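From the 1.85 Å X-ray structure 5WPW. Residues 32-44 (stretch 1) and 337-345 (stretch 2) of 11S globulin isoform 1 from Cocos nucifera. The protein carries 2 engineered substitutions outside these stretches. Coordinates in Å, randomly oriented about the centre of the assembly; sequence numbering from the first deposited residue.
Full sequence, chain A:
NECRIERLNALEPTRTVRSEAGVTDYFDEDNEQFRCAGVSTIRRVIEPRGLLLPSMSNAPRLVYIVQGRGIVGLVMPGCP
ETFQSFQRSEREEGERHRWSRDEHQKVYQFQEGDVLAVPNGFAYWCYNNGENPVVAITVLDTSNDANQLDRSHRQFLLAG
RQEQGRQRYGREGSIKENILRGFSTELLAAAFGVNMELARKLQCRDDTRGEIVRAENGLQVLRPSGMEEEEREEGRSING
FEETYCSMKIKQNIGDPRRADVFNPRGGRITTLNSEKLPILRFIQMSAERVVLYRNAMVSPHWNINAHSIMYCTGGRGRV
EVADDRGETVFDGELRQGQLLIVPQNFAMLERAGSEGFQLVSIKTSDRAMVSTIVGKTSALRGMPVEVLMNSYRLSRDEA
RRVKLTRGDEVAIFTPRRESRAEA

Stretch 1 32-44: EQFRCAGVSTIRR
Stretch 2 337-345: QGQLLIVPQ

Ile 342 is the centre of a small apolar contact, 388 Å² summed over both sides, between two segments almost 300 residues apart in one chain. It sits in strand 340-343 (phi/psi -94/124), its CA-to-CB bond points toward stretch 1, and it gives up 88 Å², the largest share of any residue here. With chi1 -43° (m) and chi2 -74° (m), its branched side chain lies against helix 32-37: Ile 342 CG2 is 3.6 Å from Ala 37 CB and 4.0 Å from Gln 33 O, Ile 342 CG1 is 4.2 Å from Gln 33 CB, and Ile 342 CD1 is 4.3 Å from Phe 34 CE1. The small methyl of Ala 37 allows this close approach. Helix and strand run at 47° between their N-to-C directions, with axes 8.9 Å apart at closest; CA atoms pair Gln 33 with Ile 342 (6.4 Å) and Ala 37 with Pro 344 (6.7 Å).

The CA-to-CB bond of Phe 34 (chi1 -87°, m; chi2 -69°) points sideways relative to stretch 2, but the end of its ring comes nearer and meets both Ile 342 and Leu 340 obliquely, with Phe 34 CZ 3.9 Å from Leu 340 CD2. Leu 340 (phi/psi -127/143, chi1 179°, t; chi2 145°, between wells) points toward stretch 1 like Ile 342, as alternation along an extended strand predicts, while Leu 341 and Val 343 start away. Its other methyl, Leu 340 CD1, lies 3.8 Å from Thr 41 CG2; Thr 41 (chi1 -65°, m) points its CA-to-CB bond toward stretch 2, and its methyl adds to the packing. At the other end, Cys 36 SG (chi1 168°, t) is 4.5 Å from Pro 344 CB, and this sulfur is covalently bonded elsewhere in the structure.

The helix is secured by Cys 36 N to Glu 32 O (2.6 Å) and Ala 37 N to Gln 33 O (2.9 Å). Gly 38 ends it with positive phi (70/37), a conformation that favours glycine, and Ser 40 to Arg 44 are extended, near -125/142. Gln 33 (chi1 -45°, m; chi2 180°, t) packs its CB on Ile 342, its amide satisfied outside this contact.

The polar edge lies where Arg 43 and Gly 338 pair, CA atoms 9.3 Å apart. Arg 43 (t, t, m; chi4 139°) spans the gap, placing NH2 2.7 Å from Gly 338 O, which lies at the guanidinium edge near its plane. Gly 338 adopts 91/-3, where a CB would jam against the preceding carbonyl oxygen and lie 3.5 Å from Arg 43 NH2.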

# COMPACT_ATOMS: atom_id res chain seq x y z
N GLU A 32 17.86 30.47 -11.80
CA GLU A 32 16.41 30.29 -11.93
C GLU A 32 16.05 28.86 -12.34
O GLU A 32 15.05 28.31 -11.88
CB GLU A 32 15.85 31.27 -12.96
CG GLU A 32 15.24 32.54 -12.39
CD GLU A 32 14.68 33.45 -13.48
OE1 GLU A 32 14.16 32.92 -14.49
OE2 GLU A 32 14.77 34.69 -13.34
N GLN A 33 16.86 28.26 -13.20
CA GLN A 33 16.54 26.93 -13.71
C GLN A 33 16.67 25.86 -12.63
O GLN A 33 15.85 24.94 -12.56
CB GLN A 33 17.43 26.64 -14.92
CG GLN A 33 17.47 27.84 -15.83
CD GLN A 33 18.33 27.63 -17.04
OE1 GLN A 33 17.91 27.00 -18.01
NE2 GLN A 33 19.54 28.17 -17.01
N PHE A 34 17.70 25.97 -11.79
CA PHE A 34 17.83 25.11 -10.62
C PHE A 34 16.72 25.39 -9.61
O PHE A 34 16.18 24.46 -9.00
CB PHE A 34 19.19 25.32 -9.97
CG PHE A 34 20.26 24.46 -10.54
CD1 PHE A 34 20.24 23.10 -10.33
CD2 PHE A 34 21.27 25.01 -11.29
CE1 PHE A 34 21.21 22.30 -10.87
CE2 PHE A 34 22.24 24.22 -11.82
CZ PHE A 34 22.21 22.86 -11.61
N ARG A 35 16.39 26.66 -9.42
CA ARG A 35 15.28 26.99 -8.54
C ARG A 35 13.95 26.51 -9.11
O ARG A 35 13.07 26.09 -8.36
CB ARG A 35 15.26 28.50 -8.26
CG ARG A 35 16.17 28.91 -7.09
CD ARG A 35 15.93 30.36 -6.66
NE ARG A 35 16.35 31.31 -7.68
CZ ARG A 35 16.75 32.55 -7.44
NH1 ARG A 35 16.81 33.01 -6.20
NH2 ARG A 35 17.11 33.34 -8.46
N CYS A 36 13.79 26.52 -10.43
CA CYS A 36 12.55 25.96 -10.98
C CYS A 36 12.51 24.46 -10.80
O CYS A 36 11.47 23.90 -10.45
CB CYS A 36 12.40 26.33 -12.46
SG CYS A 36 11.07 25.40 -13.34
N ALA A 37 13.64 23.78 -11.00
CA ALA A 37 13.68 22.33 -10.88
C ALA A 37 13.68 21.88 -9.43
O ALA A 37 13.34 20.73 -9.16
CB ALA A 37 14.91 21.76 -11.59
N GLY A 38 14.08 22.75 -8.50
CA GLY A 38 14.18 22.38 -7.09
C GLY A 38 15.30 21.42 -6.76
O GLY A 38 15.13 20.55 -5.89
N VAL A 39 16.45 21.57 -7.43
CA VAL A 39 17.60 20.69 -7.23
C VAL A 39 18.85 21.55 -7.04
O VAL A 39 18.87 22.75 -7.34
CB VAL A 39 17.80 19.70 -8.41
CG1 VAL A 39 16.58 18.76 -8.55
CG2 VAL A 39 18.03 20.45 -9.68
N SER A 40 19.88 20.92 -6.48
CA SER A 40 21.26 21.39 -6.50
C SER A 40 22.13 20.31 -7.13
O SER A 40 21.91 19.11 -6.89
CB SER A 40 21.79 21.70 -5.09
OG SER A 40 20.81 22.39 -4.32
N THR A 41 23.13 20.70 -7.91
CA THR A 41 23.99 19.76 -8.61
C THR A 41 25.44 20.05 -8.26
O THR A 41 25.83 21.22 -8.10
CB THR A 41 23.81 19.83 -10.15
OG1 THR A 41 22.48 19.41 -10.50
CG2 THR A 41 24.79 18.90 -10.86
N ILE A 42 26.23 19.00 -8.09
CA ILE A 42 27.66 19.14 -7.86
C ILE A 42 28.38 18.09 -8.68
O ILE A 42 27.86 16.99 -8.93
CB ILE A 42 28.04 19.04 -6.36
CG1 ILE A 42 28.03 17.59 -5.89
CG2 ILE A 42 27.14 19.88 -5.49
CD1 ILE A 42 28.21 17.46 -4.37
N ARG A 43 29.57 18.45 -9.14
CA ARG A 43 30.47 17.52 -9.79
C ARG A 43 31.73 17.40 -8.93
O ARG A 43 32.26 18.40 -8.47
CB ARG A 43 30.85 17.97 -11.21
CG ARG A 43 31.76 16.97 -11.93
CD ARG A 43 32.50 17.59 -13.10
NE ARG A 43 31.58 17.99 -14.16
CZ ARG A 43 31.68 19.11 -14.85
NH1 ARG A 43 32.68 19.95 -14.60
NH2 ARG A 43 30.78 19.41 -15.79
N ARG A 44 32.18 16.17 -8.72
CA ARG A 44 33.41 15.92 -7.97
C ARG A 44 34.40 15.13 -8.80
O ARG A 44 34.03 14.20 -9.54
CB ARG A 44 33.13 15.14 -6.70
CG ARG A 44 33.09 15.97 -5.50
CD ARG A 44 33.14 15.09 -4.30
NE ARG A 44 31.84 14.95 -3.68
CZ ARG A 44 31.32 15.84 -2.84
NH1 ARG A 44 30.13 15.64 -2.32
NH2 ARG A 44 32.01 16.92 -2.53
N GLN A 337 30.38 17.87 -23.78
CA GLN A 337 30.84 17.25 -22.54
C GLN A 337 30.97 18.27 -21.41
O GLN A 337 31.57 19.34 -21.58
CB GLN A 337 32.17 16.54 -22.78
CG GLN A 337 32.83 16.04 -21.50
CD GLN A 337 33.96 15.07 -21.77
OE1 GLN A 337 33.88 14.23 -22.67
NE2 GLN A 337 35.04 15.19 -20.99
N GLY A 338 30.40 17.92 -20.26
CA GLY A 338 30.52 18.73 -19.06
C GLY A 338 29.43 19.77 -18.88
O GLY A 338 29.42 20.44 -17.84
N GLN A 339 28.51 19.91 -19.83
CA GLN A 339 27.44 20.89 -19.71
C GLN A 339 26.14 20.25 -19.25
O GLN A 339 25.86 19.08 -19.51
CB GLN A 339 27.21 21.59 -21.05
CG GLN A 339 28.51 22.06 -21.67
CD GLN A 339 28.29 22.95 -22.85
OE1 GLN A 339 27.47 22.68 -23.71
NE2 GLN A 339 29.04 24.05 -22.90
N LEU A 340 25.32 21.08 -18.64
CA LEU A 340 24.10 20.66 -17.98
C LEU A 340 22.94 21.48 -18.50
O LEU A 340 23.08 22.68 -18.75
CB LEU A 340 24.24 20.81 -16.48
CG LEU A 340 23.07 20.44 -15.59
CD1 LEU A 340 23.60 19.86 -14.29
CD2 LEU A 340 22.25 21.68 -15.32
N LEU A 341 21.79 20.84 -18.64
CA LEU A 341 20.59 21.50 -19.13
C LEU A 341 19.41 20.99 -18.33
O LEU A 341 19.20 19.78 -18.28
CB LEU A 341 20.35 21.22 -20.62
CG LEU A 341 19.14 21.89 -21.28
CD1 LEU A 341 19.34 23.41 -21.28
CD2 LEU A 341 18.88 21.36 -22.72
N ILE A 342 18.64 21.90 -17.75
CA ILE A 342 17.39 21.53 -17.10
C ILE A 342 16.23 21.68 -18.08
O ILE A 342 15.98 22.77 -18.61
CB ILE A 342 17.14 22.39 -15.85
CG1 ILE A 342 18.42 22.56 -15.04
CG2 ILE A 342 16.01 21.79 -15.02
CD1 ILE A 342 18.82 21.37 -14.28
N VAL A 343 15.49 20.61 -18.29
CA VAL A 343 14.28 20.66 -19.10
C VAL A 343 13.09 20.56 -18.15
O VAL A 343 12.87 19.51 -17.53
CB VAL A 343 14.28 19.57 -20.17
CG1 VAL A 343 13.08 19.72 -21.12
CG2 VAL A 343 15.63 19.63 -20.98
N PRO A 344 12.30 21.61 -18.02
CA PRO A 344 11.17 21.58 -17.08
C PRO A 344 10.09 20.60 -17.50
O PRO A 344 9.90 20.30 -18.68
CB PRO A 344 10.65 23.02 -17.11
CG PRO A 344 11.81 23.84 -17.61
CD PRO A 344 12.51 22.95 -18.57
N GLN A 345 9.37 20.11 -16.49
CA GLN A 345 8.24 19.22 -16.70
C GLN A 345 7.32 19.82 -17.76
O GLN A 345 7.12 21.04 -17.81
CB GLN A 345 7.48 19.04 -15.37
CG GLN A 345 6.18 18.25 -15.50
CD GLN A 345 5.32 18.30 -14.23
OE1 GLN A 345 4.46 17.44 -13.99
NE2 GLN A 345 5.55 19.31 -13.42